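Local coordinates for sorting nexin-21 (Mus musculus, PDB 4YMR), which binds membranes rich in phosphatidylinositol 3-phosphate and phosphatidylinositol 4,5-bisphosphate and may act in intracellular trafficking, here seen as its domain-swapped PXB/TPR domain, at the interface of chains A and B. Numbering follows the deposited sequence. Chains: chain A/B, Protein Snx21.

Contact 1: the interface of chains A and B. Residues chain A 54, 57-58, 61, 76-77, 80, 84; chain B 96.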
loop_
_atom_site.group_PDB
_atom_site.type_symbol
_atom_site.label_atom_id
_atom_site.label_comp_id
_atom_site.label_asym_id
_atom_site.label_seq_id
_atom_site.Cartn_x
_atom_site.Cartn_y
_atom_site.Cartn_z
ATOM N N LEU A 54 -3.782 7.037 -1.641
ATOM C CA LEU A 54 -5.039 6.742 -2.297
ATOM C C LEU A 54 -6.239 6.816 -1.357
ATOM O O LEU A 54 -7.293 7.327 -1.740
ATOM C CB LEU A 54 -4.957 5.383 -3.005
ATOM C CG LEU A 54 -4.038 5.410 -4.232
ATOM C CD1 LEU A 54 -3.919 4.014 -4.824
ATOM C CD2 LEU A 54 -4.584 6.373 -5.272
ATOM N N LEU A 57 -6.852 10.550 -0.754
ATOM C CA LEU A 57 -7.520 11.142 -1.910
ATOM C C LEU A 57 -8.973 10.679 -2.028
ATOM O O LEU A 57 -9.862 11.434 -2.443
ATOM C CB LEU A 57 -6.756 10.796 -3.179
ATOM C CG LEU A 57 -5.413 11.496 -3.332
ATOM C CD1 LEU A 57 -4.600 10.837 -4.432
ATOM C CD2 LEU A 57 -5.630 12.956 -3.627
ATOM N N ALA A 58 -9.224 9.435 -1.658
ATOM C CA ALA A 58 -10.607 8.984 -1.649
ATOM C C ALA A 58 -11.411 9.791 -0.602
ATOM O O ALA A 58 -12.559 10.155 -0.845
ATOM C CB ALA A 58 -10.703 7.463 -1.418
ATOM N N ALA A 61 -11.980 13.281 -2.102
ATOM C CA ALA A 61 -12.923 13.257 -3.215
ATOM C C ALA A 61 -14.372 13.121 -2.733
ATOM O O ALA A 61 -15.256 13.825 -3.206
ATOM C CB ALA A 61 -12.565 12.143 -4.197
ATOM N N CYS A 76 -8.962 15.526 -7.218
ATOM C CA CYS A 76 -8.532 14.398 -6.399
ATOM C C CYS A 76 -8.473 13.101 -7.181
ATOM O O CYS A 76 -7.513 12.338 -7.043
ATOM C CB CYS A 76 -9.427 14.246 -5.160
ATOM S SG CYS A 76 -9.200 15.593 -3.982
ATOM N N SER A 77 -9.499 12.861 -7.995
ATOM C CA SER A 77 -9.560 11.690 -8.870
ATOM C C SER A 77 -8.436 11.657 -9.874
ATOM O O SER A 77 -7.886 10.599 -10.144
ATOM C CB SER A 77 -10.883 11.653 -9.636
ATOM O OG SER A 77 -11.936 11.361 -8.752
ATOM N N ALA A 80 -5.233 10.687 -8.176
ATOM C CA ALA A 80 -5.273 9.272 -7.853
ATOM C C ALA A 80 -4.944 8.420 -9.070
ATOM O O ALA A 80 -4.145 7.495 -8.993
ATOM C CB ALA A 80 -6.645 8.895 -7.282
ATOM N N LEU A 84 -2.059 5.732 -9.631
ATOM C CA LEU A 84 -2.412 4.374 -10.049
ATOM C C LEU A 84 -1.796 3.996 -11.395
ATOM O O LEU A 84 -1.467 2.843 -11.633
ATOM C CB LEU A 84 -3.935 4.192 -10.112
ATOM C CG LEU A 84 -4.641 4.126 -8.761
ATOM C CD1 LEU A 84 -6.145 4.376 -8.901
ATOM C CD2 LEU A 84 -4.357 2.785 -8.101
ATOM N N PHE B 96 -12.234 4.972 -8.596
ATOM C CA PHE B 96 -11.683 6.230 -9.024
ATOM C C PHE B 96 -12.054 6.631 -10.456
ATOM O O PHE B 96 -12.332 7.802 -10.703
ATOM C CB PHE B 96 -10.181 6.291 -8.749
ATOM C CG PHE B 96 -9.864 6.974 -7.457
ATOM C CD1 PHE B 96 -10.301 8.273 -7.237
ATOM C CD2 PHE B 96 -9.177 6.325 -6.447
ATOM C CE1 PHE B 96 -10.042 8.929 -6.030
ATOM C CE2 PHE B 96 -8.897 6.970 -5.252
ATOM C CZ PHE B 96 -9.336 8.276 -5.039
#

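Contact 2: the interface of chains A and B. Residues chain A 92, 138; chain B 19, 22, 34, 55, 58-59, 62.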
loop_
_atom_site.group_PDB
_atom_site.type_symbol
_atom_site.label_atom_id
_atom_site.label_comp_id
_atom_site.label_asym_id
_atom_site.label_seq_id
_atom_site.Cartn_x
_atom_site.Cartn_y
_atom_site.Cartn_z
ATOM N N PHE A 92 8.485 -2.239 -0.495
ATOM C CA PHE A 92 8.969 -3.559 -0.094
ATOM C C PHE A 92 9.421 -4.495 -1.229
ATOM O O PHE A 92 9.918 -5.580 -0.954
ATOM C CB PHE A 92 7.928 -4.265 0.772
ATOM C CG PHE A 92 8.125 -4.042 2.238
ATOM C CD1 PHE A 92 9.350 -4.318 2.830
ATOM C CD2 PHE A 92 7.098 -3.536 3.023
ATOM C CE1 PHE A 92 9.547 -4.113 4.184
ATOM C CE2 PHE A 92 7.280 -3.323 4.379
ATOM C CZ PHE A 92 8.508 -3.612 4.963
ATOM N N LEU A 138 11.967 -2.084 7.962
ATOM C CA LEU A 138 11.357 -2.605 9.173
ATOM C C LEU A 138 11.354 -1.583 10.307
ATOM O O LEU A 138 10.301 -1.263 10.850
ATOM C CB LEU A 138 12.057 -3.882 9.618
ATOM C CG LEU A 138 11.247 -4.742 10.584
ATOM C CD1 LEU A 138 9.834 -4.978 10.016
ATOM C CD2 LEU A 138 11.967 -6.058 10.827
ATOM N N GLN B 19 8.402 -5.151 16.524
ATOM C CA GLN B 19 9.342 -4.201 15.926
ATOM C C GLN B 19 10.422 -3.707 16.899
ATOM O O GLN B 19 11.590 -3.571 16.533
ATOM C CB GLN B 19 8.592 -3.008 15.337
ATOM C CG GLN B 19 9.475 -1.978 14.657
ATOM C CD GLN B 19 8.774 -0.641 14.507
ATOM O OE1 GLN B 19 8.192 -0.128 15.465
ATOM N NE2 GLN B 19 8.818 -0.071 13.305
ATOM N N THR B 22 13.058 -6.357 17.611
ATOM C CA THR B 22 13.856 -6.557 16.390
ATOM C C THR B 22 14.932 -5.480 16.291
ATOM O O THR B 22 16.096 -5.768 15.986
ATOM C CB THR B 22 12.966 -6.577 15.108
ATOM O OG1 THR B 22 12.240 -7.804 15.064
ATOM C CG2 THR B 22 13.792 -6.488 13.848
ATOM N N TRP B 34 6.241 -11.913 15.939
ATOM C CA TRP B 34 5.923 -11.730 14.517
ATOM C C TRP B 34 5.066 -12.890 14.023
ATOM O O TRP B 34 4.063 -12.691 13.336
ATOM C CB TRP B 34 7.181 -11.635 13.639
ATOM C CG TRP B 34 7.969 -10.360 13.755
ATOM C CD1 TRP B 34 9.213 -10.210 14.304
ATOM C CD2 TRP B 34 7.576 -9.062 13.301
ATOM N NE1 TRP B 34 9.609 -8.900 14.235
ATOM C CE2 TRP B 34 8.624 -8.170 13.616
ATOM C CE3 TRP B 34 6.435 -8.558 12.669
ATOM C CZ2 TRP B 34 8.569 -6.811 13.323
ATOM C CZ3 TRP B 34 6.383 -7.212 12.373
ATOM C CH2 TRP B 34 7.441 -6.354 12.699
ATOM N N LEU B 55 4.805 -6.463 5.953
ATOM C CA LEU B 55 5.628 -6.053 7.089
ATOM C C LEU B 55 5.844 -7.178 8.087
ATOM O O LEU B 55 6.927 -7.292 8.674
ATOM C CB LEU B 55 5.049 -4.823 7.797
ATOM C CG LEU B 55 5.996 -4.215 8.845
ATOM C CD1 LEU B 55 6.381 -2.817 8.437
ATOM C CD2 LEU B 55 5.434 -4.243 10.271
ATOM N N ALA B 58 8.397 -9.329 6.414
ATOM C CA ALA B 58 9.695 -8.693 6.590
ATOM C C ALA B 58 10.235 -8.888 8.014
ATOM O O ALA B 58 11.446 -8.997 8.224
ATOM C CB ALA B 58 9.608 -7.210 6.244
ATOM N N GLY B 59 9.333 -8.934 8.988
ATOM C CA GLY B 59 9.721 -9.190 10.362
ATOM C C GLY B 59 10.214 -10.618 10.512
ATOM O O GLY B 59 11.269 -10.869 11.098
ATOM N N VAL B 62 13.551 -11.147 8.514
ATOM C CA VAL B 62 14.700 -10.531 9.192
ATOM C C VAL B 62 15.125 -11.317 10.430
ATOM O O VAL B 62 16.318 -11.489 10.680
ATOM C CB VAL B 62 14.461 -9.035 9.524
ATOM C CG1 VAL B 62 15.399 -8.548 10.632
ATOM C CG2 VAL B 62 14.624 -8.192 8.273
#

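Contact 3: the interface of chains A and B. Residues chain A 68, 70-71; chain B 103, 106-107.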
loop_
_atom_site.group_PDB
_atom_site.type_symbol
_atom_site.label_atom_id
_atom_site.label_comp_id
_atom_site.label_asym_id
_atom_site.label_seq_id
_atom_site.Cartn_x
_atom_site.Cartn_y
_atom_site.Cartn_z
ATOM N N GLU A 68 -20.578 20.869 -2.168
ATOM C CA GLU A 68 -20.107 19.928 -3.110
ATOM C C GLU A 68 -19.156 20.808 -3.939
ATOM O O GLU A 68 -19.569 21.798 -4.556
ATOM C CB GLU A 68 -21.247 19.444 -3.967
ATOM C CG GLU A 68 -22.193 20.538 -4.455
ATOM C CD GLU A 68 -22.904 20.084 -5.694
ATOM O OE1 GLU A 68 -22.644 20.648 -6.785
ATOM O OE2 GLU A 68 -23.733 19.159 -5.564
ATOM N N PRO A 70 -17.491 19.760 -6.815
ATOM C CA PRO A 70 -17.203 18.658 -7.733
ATOM C C PRO A 70 -15.876 18.873 -8.481
ATOM O O PRO A 70 -15.230 17.888 -8.846
ATOM C CB PRO A 70 -18.421 18.651 -8.678
ATOM C CG PRO A 70 -18.954 20.021 -8.619
ATOM C CD PRO A 70 -18.727 20.479 -7.202
ATOM N N GLY A 71 -15.480 20.132 -8.681
ATOM C CA GLY A 71 -14.197 20.462 -9.273
ATOM C C GLY A 71 -13.051 19.918 -8.444
ATOM O O GLY A 71 -12.196 19.198 -8.965
ATOM N N LEU B 103 -17.854 12.818 -12.748
ATOM C CA LEU B 103 -17.570 14.224 -12.473
ATOM C C LEU B 103 -17.265 14.995 -13.768
ATOM O O LEU B 103 -17.669 16.144 -13.921
ATOM C CB LEU B 103 -16.458 14.374 -11.418
ATOM C CG LEU B 103 -16.748 13.880 -9.985
ATOM C CD1 LEU B 103 -15.455 13.717 -9.151
ATOM C CD2 LEU B 103 -17.712 14.787 -9.268
ATOM N N ARG B 106 -20.664 15.701 -15.420
ATOM C CA ARG B 106 -21.248 16.823 -14.665
ATOM C C ARG B 106 -20.616 18.159 -15.067
ATOM O O ARG B 106 -21.299 19.158 -15.204
ATOM C CB ARG B 106 -21.040 16.612 -13.160
ATOM C CG ARG B 106 -22.302 16.678 -12.265
ATOM C CD ARG B 106 -21.916 16.366 -10.788
ATOM N NE ARG B 106 -22.450 17.275 -9.759
ATOM C CZ ARG B 106 -22.348 18.609 -9.756
ATOM N NH1 ARG B 106 -21.751 19.273 -10.741
ATOM N NH2 ARG B 106 -22.864 19.296 -8.757
ATOM N N LEU B 107 -19.306 18.173 -15.270
ATOM C CA LEU B 107 -18.611 19.432 -15.461
ATOM C C LEU B 107 -18.331 19.733 -16.933
ATOM O O LEU B 107 -17.644 20.690 -17.252
ATOM C CB LEU B 107 -17.313 19.443 -14.647
ATOM C CG LEU B 107 -17.465 19.398 -13.127
ATOM C CD1 LEU B 107 -16.117 19.145 -12.496
ATOM C CD2 LEU B 107 -18.050 20.699 -12.611
#

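Contact 4: the interface of chains A and B. Residues chain A 65, 70, 73-74, 77; chain B 102-103, 107.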
loop_
_atom_site.group_PDB
_atom_site.type_symbol
_atom_site.label_atom_id
_atom_site.label_comp_id
_atom_site.label_asym_id
_atom_site.label_seq_id
_atom_site.Cartn_x
_atom_site.Cartn_y
_atom_site.Cartn_z
ATOM N N GLN A 65 -17.195 16.055 -2.897
ATOM C CA GLN A 65 -18.462 15.809 -3.596
ATOM C C GLN A 65 -19.683 16.084 -2.746
ATOM O O GLN A 65 -20.679 16.610 -3.232
ATOM C CB GLN A 65 -18.542 14.373 -4.072
ATOM C CG GLN A 65 -17.845 14.128 -5.372
ATOM C CD GLN A 65 -17.975 12.699 -5.806
ATOM O OE1 GLN A 65 -18.991 12.303 -6.382
ATOM N NE2 GLN A 65 -16.959 11.904 -5.513
ATOM N N PRO A 70 -17.491 19.760 -6.815
ATOM C CA PRO A 70 -17.203 18.658 -7.733
ATOM C C PRO A 70 -15.876 18.873 -8.481
ATOM O O PRO A 70 -15.230 17.888 -8.846
ATOM C CB PRO A 70 -18.421 18.651 -8.678
ATOM C CG PRO A 70 -18.954 20.021 -8.619
ATOM C CD PRO A 70 -18.727 20.479 -7.202
ATOM N N ALA A 73 -13.226 17.609 -6.181
ATOM C CA ALA A 73 -13.341 16.153 -6.186
ATOM C C ALA A 73 -12.736 15.573 -7.450
ATOM O O ALA A 73 -12.087 14.540 -7.411
ATOM C CB ALA A 73 -14.804 15.714 -6.034
ATOM N N ARG A 74 -12.937 16.251 -8.576
ATOM C CA ARG A 74 -12.380 15.776 -9.835
ATOM C C ARG A 74 -10.841 15.887 -9.850
ATOM O O ARG A 74 -10.152 15.000 -10.361
ATOM C CB ARG A 74 -13.016 16.490 -11.027
ATOM C CG ARG A 74 -12.552 15.955 -12.388
ATOM C CD ARG A 74 -13.419 16.444 -13.547
ATOM N NE ARG A 74 -13.025 15.798 -14.799
ATOM C CZ ARG A 74 -12.020 16.200 -15.562
ATOM N NH1 ARG A 74 -11.321 17.266 -15.210
ATOM N NH2 ARG A 74 -11.721 15.547 -16.678
ATOM N N SER A 77 -9.499 12.861 -7.995
ATOM C CA SER A 77 -9.560 11.690 -8.870
ATOM C C SER A 77 -8.436 11.657 -9.874
ATOM O O SER A 77 -7.886 10.599 -10.144
ATOM C CB SER A 77 -10.883 11.653 -9.636
ATOM O OG SER A 77 -11.936 11.361 -8.752
ATOM N N ARG B 102 -18.131 10.225 -13.964
ATOM C CA ARG B 102 -19.273 10.959 -13.432
ATOM C C ARG B 102 -19.007 12.458 -13.294
ATOM O O ARG B 102 -19.833 13.275 -13.682
ATOM C CB ARG B 102 -19.687 10.373 -12.078
ATOM C CG ARG B 102 -21.160 10.540 -11.745
ATOM C CD ARG B 102 -21.505 9.880 -10.424
ATOM N NE ARG B 102 -20.724 10.461 -9.335
ATOM C CZ ARG B 102 -19.826 9.797 -8.621
ATOM N NH1 ARG B 102 -19.595 8.521 -8.863
ATOM N NH2 ARG B 102 -19.165 10.406 -7.657
ATOM N N LEU B 103 -17.854 12.818 -12.748
ATOM C CA LEU B 103 -17.570 14.224 -12.473
ATOM C C LEU B 103 -17.265 14.995 -13.768
ATOM O O LEU B 103 -17.669 16.144 -13.921
ATOM C CB LEU B 103 -16.458 14.374 -11.418
ATOM C CG LEU B 103 -16.748 13.880 -9.985
ATOM C CD1 LEU B 103 -15.455 13.717 -9.151
ATOM C CD2 LEU B 103 -17.712 14.787 -9.268
ATOM N N LEU B 107 -19.306 18.173 -15.270
ATOM C CA LEU B 107 -18.611 19.432 -15.461
ATOM C C LEU B 107 -18.331 19.733 -16.933
ATOM O O LEU B 107 -17.644 20.690 -17.252
ATOM C CB LEU B 107 -17.313 19.443 -14.647
ATOM C CG LEU B 107 -17.465 19.398 -13.127
ATOM C CD1 LEU B 107 -16.117 19.145 -12.496
ATOM C CD2 LEU B 107 -18.050 20.699 -12.611
HETATM O O HOH W 1 -17.626 8.864 -5.184
#

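Contact 1: the interface of chains A and B
B:Phe96 lays one face of its ring on the methyl of A:Ala80, whose CB stands 3.4 Å from the ring centroid. That CB lies over the middle of the ring and within 3.8 Å of each ring carbon, the pattern of a CH-pi contact rather than a grazing touch. The ring enters end on between helices 52-66 and 70-85 of chain A. Its far end points at the first of these: CZ is 3.7 Å from CA of A:Ala58 and 4.1 Å from CB of A:Leu57. At the rim, in the ring plane, lie the backbone carbonyl oxygen of A:Leu54 and the hydroxyl of A:Ser77, with OG of A:Ser77 3.8 Å from CD1 of B:Phe96. The serine takes this place with OG anti to its carbonyl carbon (chi1 -70°). B:Phe96 loses 84 Å² to several chain A residues, of which A:Ala80 gives 16 Å² and A:Ser77 12 Å². A leucine in place of B:Phe96 would probably leave the A:Ala80 methyl without its aromatic face and open a gap beside A:Ala58. The site is a knob-in-groove contact of the domain-swapped TPR dimer: helix 93-106 of one chain packs on the helical hairpin of the other. SNX21 is a monomer, so the same packing may be made within one chain when the domain is not swapped.

Contact 2: the interface of chains A and B
A:Leu138, helical in its backbone within the short helix 134-140, offers its backbone oxygen to NE2 of B:Gln19 at 3.1 Å. This bond is nearly straight, 173° at the hydrogen, and lies both in the carbonyl plane of A:Leu138 and in the amide plane of B:Gln19. The leucine side chain has CG anti to the backbone N (chi1 -161°), which turns both methyls toward chain B. CD1 meets the indole of B:Trp34, 3.8 Å from CH2, as the two side chains run past each other in opposite senses. CD2 meets CG2 of B:Thr22 at 3.6 Å, roughly perpendicular, and CA of B:Gly59 at 3.9 Å. The end of chain A thus seats a leucine, with 118 Å² hidden, in a pocket of chain B helices 12-24, 27-41 and 52-66, apparently part of what holds the swapped dimer together. A:Phe92 turns the CE1 corner of its ring to CB of B:Ala58 at 3.7 Å. B:Leu55 touches both chain A side chains, its CD1 near the A:Phe92 ring and its CG near CD1 of A:Leu138. The indole is itself held: CA of B:Gly59 sits 3.5 Å above the plane of B:Trp34, and NE1 of B:Trp34 donates in the ring plane to OG1 of B:Thr22 at 3.0 Å.

Contact 3: the interface of chains A and B
A:Pro70 is the apolar centre, its ring set among B:Leu103, B:Arg106 and B:Leu107, and it gives up 58 Å² of surface here. CB of the proline lies 4.0 Å from CD2 of B:Leu103, an ordinary van der Waals contact. Next to it, CD1 of B:Leu107 comes 4.0 Å from CA of A:Gly71, so this leucine packs on backbone at the start of helix 70-85, where no side chain intervenes. The site is an edge of the swapped-dimer interface, where the end of B helix 93-106 packs against the start of A helix 70-85. Moving outward, the guanidinium of B:Arg106 covers the proline: CG of A:Pro70 is 3.4 Å above its plane, offset toward the rim, and the two side chains stand about perpendicular. A bend at chi3 (133°) folds the arginine's end over the ring. At the polar rim NH2 of B:Arg106 is modelled in a salt bridge with the poorly ordered carboxylate of A:Glu68, at a distance too short to carry weight. An alanine at B:Arg106 would probably leave the A:Glu68 carboxylate without its charged mate and uncover one side of A:Pro70. The better-defined part of this pairing is the arginine-proline packing, with NH1 of B:Arg106 3.6 Å from CG of A:Pro70.

Contact 4: the interface of chains A and B
B:Leu103, with CG anti to its carbonyl carbon (chi1 -66°), and A:Arg74, with CG anti to its backbone N (chi1 -175°), are set so that the leucine's branches meet chain A while the arginine runs out beside them. CD1 of B:Leu103 rests on helix 70-85, 3.6 Å from the backbone N of A:Arg74 and 3.8 Å from CB of A:Ala73. The other branch, CD2, turns to helix 52-66 and lies 4.0 Å from CG of A:Gln65; chain A hides 73 Å² of B:Leu103. The arginine uses its aliphatic part: the chain is extended as far as NE, and CD of A:Arg74 passes CD1 of B:Leu107 at 4.0 Å, the two side chains running in opposite directions. On the far side the amide of A:Gln65 faces the guanidinium edge of B:Arg102, their planes only 21° apart. The modelled approach of OE1 to NH2 is too short to trust, but a water joins the pair, 3.1 Å from NE2 of A:Gln65 and 3.3 Å from NH2 of B:Arg102. In the fold, the last turns of B helix 93-106 and the residue following it lie across the junction of A helices 52-66 and 70-85, which appears to continue the TPR-type helical stacking from one chain to the other.

Contacts 1, 3 and 4 form one run along helix 93-106 of chain B and the residue after it. The C-alpha centres of contacts 3 and 4 are about 4 Å apart and they share A:Pro70, B:Leu103 and B:Leu107; contact 1 is about 10 Å from contact 4, with A:Ser77 common to both. Contact 2 lies on the other lobe of the dimer, about 29 Å from contact 1, but by the two-fold it uses the same helix 52-66, including Ala58. Each contact recurs with the chains exchanged, consistent with exchange of the segment from about Phe92 onward.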